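Local coordinates for DUF4974 domain-containing protein (PDB 4M0N), which probably acts as a sigma factor antagonist of the FecR family, the chain here comprising its FecR and FecR C-terminal domains, at residues Phe80-Asp88 against Phe96-Met107. The protein carries 1 engineered substitution. Sequence-based numbering, arbitrary orientation.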
ATOM      1  N   PHE A  80     -19.325  -1.550   4.991  1.00 19.96           N
ATOM      2  CA  PHE A  80     -18.268  -2.413   4.488  1.00 19.20           C
ATOM      3  C   PHE A  80     -17.058  -2.165   5.373  1.00 17.87           C
ATOM      4  O   PHE A  80     -16.711  -1.016   5.584  1.00 16.92           O
ATOM      5  CB  PHE A  80     -17.937  -1.997   3.053  1.00 18.06           C
ATOM      6  CG  PHE A  80     -17.031  -2.942   2.341  1.00 16.96           C
ATOM      7  CD1 PHE A  80     -15.643  -2.896   2.532  1.00 16.47           C
ATOM      8  CD2 PHE A  80     -17.554  -3.866   1.441  1.00 17.83           C
ATOM      9  CE1 PHE A  80     -14.819  -3.783   1.855  1.00 16.11           C
ATOM     10  CE2 PHE A  80     -16.729  -4.759   0.778  1.00 16.58           C
ATOM     11  CZ  PHE A  80     -15.356  -4.714   0.976  1.00 15.87           C
ATOM     12  N   ILE A  81     -16.442  -3.229   5.869  1.00 16.10           N
ATOM     13  CA  ILE A  81     -15.268  -3.091   6.730  1.00 16.97           C
ATOM     14  C   ILE A  81     -14.082  -3.837   6.157  1.00 15.61           C
ATOM     15  O   ILE A  81     -14.140  -5.063   5.902  1.00 16.01           O
ATOM     16  CB  ILE A  81     -15.551  -3.573   8.153  1.00 19.18           C
ATOM     17  CG1 ILE A  81     -16.643  -2.722   8.792  1.00 22.02           C
ATOM     18  CG2 ILE A  81     -14.251  -3.541   8.961  1.00 19.26           C
ATOM     19  CD1 ILE A  81     -17.000  -3.124  10.209  1.00 26.69           C
ATOM     20  N   VAL A  82     -12.995  -3.107   5.946  1.00 13.72           N
ATOM     21  CA  VAL A  82     -11.731  -3.759   5.628  1.00 13.98           C
ATOM     22  C   VAL A  82     -10.977  -3.866   6.955  1.00 14.37           C
ATOM     23  O   VAL A  82     -10.588  -2.859   7.540  1.00 13.59           O
ATOM     24  CB  VAL A  82     -10.899  -2.969   4.621  1.00 13.55           C
ATOM     25  CG1 VAL A  82      -9.532  -3.659   4.440  1.00 14.71           C
ATOM     26  CG2 VAL A  82     -11.638  -2.819   3.300  1.00 13.51           C
ATOM     27  N   ARG A  83     -10.799  -5.086   7.418  1.00 13.69           N
ATOM     28  CA  ARG A  83     -10.138  -5.353   8.687  1.00 14.84           C
ATOM     29  C   ARG A  83      -8.695  -5.727   8.458  1.00 14.99           C
ATOM     30  O   ARG A  83      -8.370  -6.765   7.849  1.00 15.07           O
ATOM     31  CB  ARG A  83     -10.849  -6.472   9.445  1.00 16.55           C
ATOM     32  CG  ARG A  83     -10.159  -6.907  10.739  1.00 16.80           C
ATOM     33  CD  ARG A  83     -11.171  -7.540  11.677  1.00 19.24           C
ATOM     34  NE  ARG A  83     -12.152  -6.557  12.095  1.00 20.29           N
ATOM     35  CZ  ARG A  83     -13.370  -6.833  12.546  1.00 23.65           C
ATOM     36  NH1 ARG A  83     -13.773  -8.094  12.704  1.00 26.14           N
ATOM     37  NH2 ARG A  83     -14.177  -5.833  12.893  1.00 22.85           N
ATOM     38  N   THR A  84      -7.839  -4.847   8.942  1.00 14.78           N
ATOM     39  CA  THR A  84      -6.430  -5.088   8.991  1.00 13.49           C
ATOM     40  C   THR A  84      -5.977  -5.203  10.441  1.00 14.34           C
ATOM     41  O   THR A  84      -6.694  -4.853  11.383  1.00 15.67           O
ATOM     42  CB  THR A  84      -5.637  -3.978   8.319  1.00 12.71           C
ATOM     43  OG1 THR A  84      -5.658  -2.807   9.152  1.00 12.62           O
ATOM     44  CG2 THR A  84      -6.174  -3.666   6.954  1.00 12.81           C
ATOM     45  N   ARG A  85      -4.773  -5.711  10.602  1.00 15.20           N
ATOM     46  CA  ARG A  85      -4.255  -5.874  11.938  1.00 17.93           C
ATOM     47  C   ARG A  85      -4.307  -4.558  12.716  1.00 18.89           C
ATOM     48  O   ARG A  85      -4.633  -4.571  13.903  1.00 20.57           O
ATOM     49  CB  ARG A  85      -2.834  -6.427  11.908  1.00 19.54           C
ATOM     50  CG  ARG A  85      -2.282  -6.725  13.305  1.00 24.10           C
ATOM     51  CD  ARG A  85      -0.804  -7.109  13.287  1.00 28.63           C
ATOM     52  NE  ARG A  85       0.085  -6.052  12.782  1.00 29.64           N
ATOM     53  CZ  ARG A  85       0.616  -5.057  13.500  1.00 38.12           C
ATOM     54  NH1 ARG A  85       0.370  -4.931  14.803  1.00 38.93           N
ATOM     55  NH2 ARG A  85       1.414  -4.170  12.909  1.00 45.46           N
ATOM     56  N   GLN A  86      -3.963  -3.454  12.052  1.00 17.75           N
ATOM     57  CA  GLN A  86      -3.793  -2.155  12.688  1.00 19.81           C
ATOM     58  C   GLN A  86      -5.108  -1.397  12.888  1.00 18.63           C
ATOM     59  O   GLN A  86      -5.200  -0.532  13.763  1.00 19.61           O
ATOM     60  CB  GLN A  86      -2.876  -1.305  11.839  1.00 23.19           C
ATOM     61  CG  GLN A  86      -1.479  -1.897  11.685  1.00 25.30           C
ATOM     62  CD  GLN A  86      -1.272  -2.617  10.360  1.00 21.65           C
ATOM     63  OE1 GLN A  86      -2.209  -3.224   9.791  1.00 18.92           O
ATOM     64  NE2 GLN A  86      -0.027  -2.588   9.877  1.00 20.58           N
ATOM     65  N   ALA A  87      -6.084  -1.685  12.027  1.00 15.18           N
ATOM     66  CA  ALA A  87      -7.233  -0.803  11.900  1.00 14.00           C
ATOM     67  C   ALA A  87      -8.338  -1.447  11.147  1.00 14.45           C
ATOM     68  O   ALA A  87      -8.115  -2.258  10.254  1.00 15.38           O
ATOM     69  CB  ALA A  87      -6.850   0.455  11.137  1.00 14.24           C
ATOM     70  N   ASP A  88      -9.547  -1.039  11.474  1.00 13.31           N
ATOM     71  CA  ASP A  88     -10.660  -1.288  10.587  1.00 14.61           C
ATOM     72  C   ASP A  88     -10.921  -0.056   9.757  1.00 15.44           C
ATOM     73  O   ASP A  88     -10.976   1.065  10.283  1.00 18.46           O
ATOM     74  CB  ASP A  88     -11.940  -1.571  11.375  1.00 15.19           C
ATOM     75  CG  ASP A  88     -12.004  -2.962  12.001  1.00 18.92           C
ATOM     76  OD1 ASP A  88     -11.203  -3.845  11.681  1.00 18.41           O
ATOM     77  OD2 ASP A  88     -12.963  -3.228  12.782  1.00 24.33           O
ATOM     78  N   PHE A  96     -11.098   3.709  -1.963  1.00 14.49           N
ATOM     79  CA  PHE A  96      -9.954   4.023  -1.115  1.00 15.06           C
ATOM     80  C   PHE A  96      -8.908   2.940  -1.187  1.00 12.93           C
ATOM     81  O   PHE A  96      -9.218   1.766  -1.474  1.00 14.17           O
ATOM     82  CB  PHE A  96     -10.397   4.201   0.329  1.00 14.73           C
ATOM     83  CG  PHE A  96     -11.142   3.007   0.869  1.00 13.79           C
ATOM     84  CD1 PHE A  96     -12.493   2.830   0.602  1.00 15.20           C
ATOM     85  CD2 PHE A  96     -10.488   2.059   1.623  1.00 15.31           C
ATOM     86  CE1 PHE A  96     -13.163   1.703   1.059  1.00 14.86           C
ATOM     87  CE2 PHE A  96     -11.154   0.905   2.065  1.00 13.98           C
ATOM     88  CZ  PHE A  96     -12.506   0.751   1.799  1.00 14.23           C
ATOM     89  N   ASN A  97      -7.667   3.366  -0.935  1.00 11.82           N
ATOM     90  CA  ASN A  97      -6.516   2.479  -0.841  1.00 10.79           C
ATOM     91  C   ASN A  97      -6.143   2.182   0.589  1.00 10.47           C
ATOM     92  O   ASN A  97      -6.119   3.057   1.434  1.00 11.53           O
ATOM     93  CB  ASN A  97      -5.298   3.168  -1.487  1.00 12.15           C
ATOM     94  CG  ASN A  97      -4.222   2.202  -1.897  1.00 13.37           C
ATOM     95  OD1 ASN A  97      -4.353   1.495  -2.916  1.00 14.85           O
ATOM     96  ND2 ASN A  97      -3.100   2.227  -1.172  1.00 14.53           N
ATOM     97  N   VAL A  98      -5.825   0.914   0.854  1.00 10.57           N
ATOM     98  CA  VAL A  98      -5.320   0.495   2.152  1.00 11.54           C
ATOM     99  C   VAL A  98      -4.002  -0.203   1.889  1.00 11.72           C
ATOM    100  O   VAL A  98      -3.945  -1.220   1.202  1.00 12.86           O
ATOM    101  CB  VAL A  98      -6.267  -0.498   2.838  1.00 12.00           C
ATOM    102  CG1 VAL A  98      -5.727  -0.870   4.174  1.00 13.91           C
ATOM    103  CG2 VAL A  98      -7.674   0.087   2.971  1.00 13.57           C
ATOM    104  N   LYS A  99      -2.950   0.396   2.411  1.00 11.24           N
ATOM    105  CA  LYS A  99      -1.603  -0.168   2.262  1.00 11.74           C
ATOM    106  C   LYS A  99      -1.169  -0.591   3.634  1.00 11.80           C
ATOM    107  O   LYS A  99      -0.862   0.255   4.500  1.00 11.90           O
ATOM    108  CB  LYS A  99      -0.644   0.838   1.665  1.00 12.77           C
ATOM    109  CG  LYS A  99       0.705   0.208   1.390  1.00 15.26           C
ATOM    110  CD  LYS A  99       1.637   1.191   0.763  1.00 19.99           C
ATOM    111  CE  LYS A  99       2.973   0.505   0.515  1.00 24.20           C
ATOM    112  NZ  LYS A  99       3.770   1.434  -0.316  1.00 28.05           N
ATOM    113  N   ALA A 100      -1.111  -1.904   3.867  1.00 12.59           N
ATOM    114  CA  ALA A 100      -0.915  -2.464   5.221  1.00 12.45           C
ATOM    115  C   ALA A 100      -0.140  -3.765   5.154  1.00 13.11           C
ATOM    116  O   ALA A 100      -0.578  -4.787   5.608  1.00 13.01           O
ATOM    117  CB  ALA A 100      -2.260  -2.661   5.927  1.00 13.21           C
ATOM    118  N   TYR A 101       1.014  -3.706   4.533  1.00 12.51           N
ATOM    119  CA  TYR A 101       1.897  -4.866   4.446  1.00 12.60           C
ATOM    120  C   TYR A 101       2.469  -5.112   5.845  1.00 14.40           C
ATOM    121  O   TYR A 101       3.034  -4.209   6.503  1.00 14.98           O
ATOM    122  CB  TYR A 101       3.044  -4.632   3.459  1.00 12.71           C
ATOM    123  CG  TYR A 101       2.631  -4.640   2.023  1.00 12.39           C
ATOM    124  CD1 TYR A 101       2.472  -5.832   1.324  1.00 12.97           C
ATOM    125  CD2 TYR A 101       2.389  -3.456   1.353  1.00 11.48           C
ATOM    126  CE1 TYR A 101       2.096  -5.849  -0.007  1.00 12.67           C
ATOM    127  CE2 TYR A 101       2.038  -3.469   0.031  1.00 11.45           C
ATOM    128  CZ  TYR A 101       1.872  -4.649  -0.640  1.00 11.45           C
ATOM    129  OH  TYR A 101       1.530  -4.624  -1.960  1.00 13.58           O
ATOM    130  N   GLN A 102       2.358  -6.357   6.280  1.00 15.91           N
ATOM    131  CA  GLN A 102       2.830  -6.709   7.619  1.00 17.09           C
ATOM    132  C   GLN A 102       4.332  -6.528   7.796  1.00 17.97           C
ATOM    133  O   GLN A 102       4.787  -6.211   8.922  1.00 18.60           O
ATOM    134  CB  GLN A 102       2.328  -8.110   8.025  1.00 19.87           C
ATOM    135  CG  GLN A 102       2.942  -9.274   7.285  1.00 22.15           C
ATOM    136  CD  GLN A 102       2.296 -10.643   7.600  1.00 27.14           C
ATOM    137  OE1 GLN A 102       1.358 -10.791   8.411  1.00 26.96           O
ATOM    138  NE2 GLN A 102       2.813 -11.647   6.952  1.00 26.41           N
ATOM    139  N   GLU A 103       5.095  -6.649   6.706  1.00 17.69           N
ATOM    140  CA  GLU A 103       6.546  -6.384   6.719  1.00 20.23           C
ATOM    141  C   GLU A 103       7.020  -4.916   6.687  1.00 20.13           C
ATOM    142  O   GLU A 103       8.231  -4.650   6.770  1.00 21.33           O
ATOM    143  CB  GLU A 103       7.231  -7.143   5.571  1.00 22.15           C
ATOM    144  CG  GLU A 103       6.895  -6.684   4.163  1.00 25.51           C
ATOM    145  CD  GLU A 103       5.787  -7.466   3.499  1.00 26.51           C
ATOM    146  OE1 GLU A 103       4.917  -8.004   4.300  1.00 21.75           O
ATOM    147  OE2 GLU A 103       5.813  -7.548   2.194  1.00 19.94           O
ATOM    148  N   ASP A 104       6.103  -3.959   6.558  1.00 16.80           N
ATOM    149  CA  ASP A 104       6.477  -2.561   6.356  1.00 16.13           C
ATOM    150  C   ASP A 104       6.373  -1.799   7.677  1.00 18.69           C
ATOM    151  O   ASP A 104       5.599  -2.159   8.557  1.00 17.52           O
ATOM    152  CB  ASP A 104       5.550  -1.862   5.360  1.00 16.26           C
ATOM    153  CG  ASP A 104       5.780  -2.278   3.903  1.00 16.13           C
ATOM    154  OD1 ASP A 104       6.594  -3.205   3.650  1.00 17.35           O
ATOM    155  OD2 ASP A 104       5.120  -1.648   3.009  1.00 17.54           O
ATOM    156  N   GLU A 105       7.129  -0.727   7.763  1.00 18.75           N
ATOM    157  CA  GLU A 105       7.091   0.143   8.931  0.50 20.43           C
ATOM    158  C   GLU A 105       5.834   1.013   8.928  1.00 17.79           C
ATOM    159  O   GLU A 105       5.394   1.436   9.990  1.00 18.61           O
ATOM    160  CB  GLU A 105       8.367   0.999   9.055  0.50 24.30           C
ATOM    161  CG  GLU A 105       8.594   2.064   7.993  0.50 25.69           C
ATOM    162  CD  GLU A 105       9.688   3.056   8.367  0.50 28.74           C
ATOM    163  OE1 GLU A 105      10.766   2.620   8.830  0.50 32.03           O
ATOM    164  OE2 GLU A 105       9.468   4.277   8.192  0.50 34.19           O
ATOM    165  N   LEU A 106       5.252   1.273   7.756  1.00 16.65           N
ATOM    166  CA  LEU A 106       4.091   2.138   7.684  1.00 16.60           C
ATOM    167  C   LEU A 106       2.865   1.444   7.140  1.00 17.03           C
ATOM    168  O   LEU A 106       2.976   0.534   6.308  1.00 19.45           O
ATOM    169  CB  LEU A 106       4.367   3.349   6.805  1.00 20.67           C
ATOM    170  CG  LEU A 106       5.598   4.199   7.097  1.00 24.58           C
ATOM    171  CD1 LEU A 106       5.821   5.239   6.003  1.00 29.96           C
ATOM    172  CD2 LEU A 106       5.410   4.864   8.440  1.00 24.70           C
ATOM    173  N   MET A 107       1.699   1.887   7.613  1.00 14.11           N
ATOM    174  CA  MET A 107       0.416   1.536   7.059  1.00 13.67           C
ATOM    175  C   MET A 107      -0.297   2.841   6.686  1.00 13.74           C
ATOM    176  O   MET A 107      -0.130   3.839   7.355  1.00 14.45           O
ATOM    177  CB  MET A 107      -0.361   0.754   8.107  1.00 15.98           C
ATOM    178  CG  MET A 107      -1.770   0.394   7.774  1.00 19.59           C
ATOM    179  SD  MET A 107      -3.003   1.572   8.329  1.00 25.94           S
ATOM    180  CE  MET A 107      -4.418   0.514   8.023  1.00 24.40           C
TER
HETATM  181  O   HOH W   1      -1.453  -5.370   8.155  1.00 14.18           O
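Ala87 O accepts two hydrogen bonds from Thr84, one from its backbone N and one from its hydroxyl, and this double grip closes the turn whose Thr84 and Ala87 side chains face Met107 across a beta sandwich. Strand 80-83 belongs to the mixed sheet of the FecR domain, strands 94-100 and 106-111 to the facing antiparallel sheet, and no direct hydrogen bond joins the two segments. Thr84 OG1 donates to Ala87 O over 2.7 Å, in the carbonyl plane and onto a lone pair. With chi1 at 73°, the hydroxyl is directed back at the Ala87 carbonyl, and Thr84 CG2 points across to Val98 CG1 (4.0 Å) and Ala100 CB.

Met107 packs against the turn from the facing sheet. Its chain bends at chi2 (-93°), bringing CE against Thr84 OG1 (3.7 Å) and the Ala87 methyl. The Gln86 and Met107 side chains run antiparallel, the Gln86 amide lying alongside Met107 CB and CG, with Gln86 NE2 3.8 Å from Met107 CB. The two ends of that amide are occupied differently: NE2 hydrogen-bonds Asn137 OD1, whereas OE1 accepts from a water that also donates to Ala100 O. This water provides a polar bridge between the segments, and with Asn137 it should fix the rotation of the amide.

Further along the sandwich the contact is purely apolar. Val82 CG1 faces Val98 CG2, and Phe70 and Met64 add to the surrounding core. Outside this interior, Arg83 takes Asp88 side-on through NE and NH2, both bonds nearly straight, pairing the residues that flank the turn. Back in the core, Val82 CG2 meets the Phe96 ring at its edge, in the ring plane, 4.0 Å from CE2.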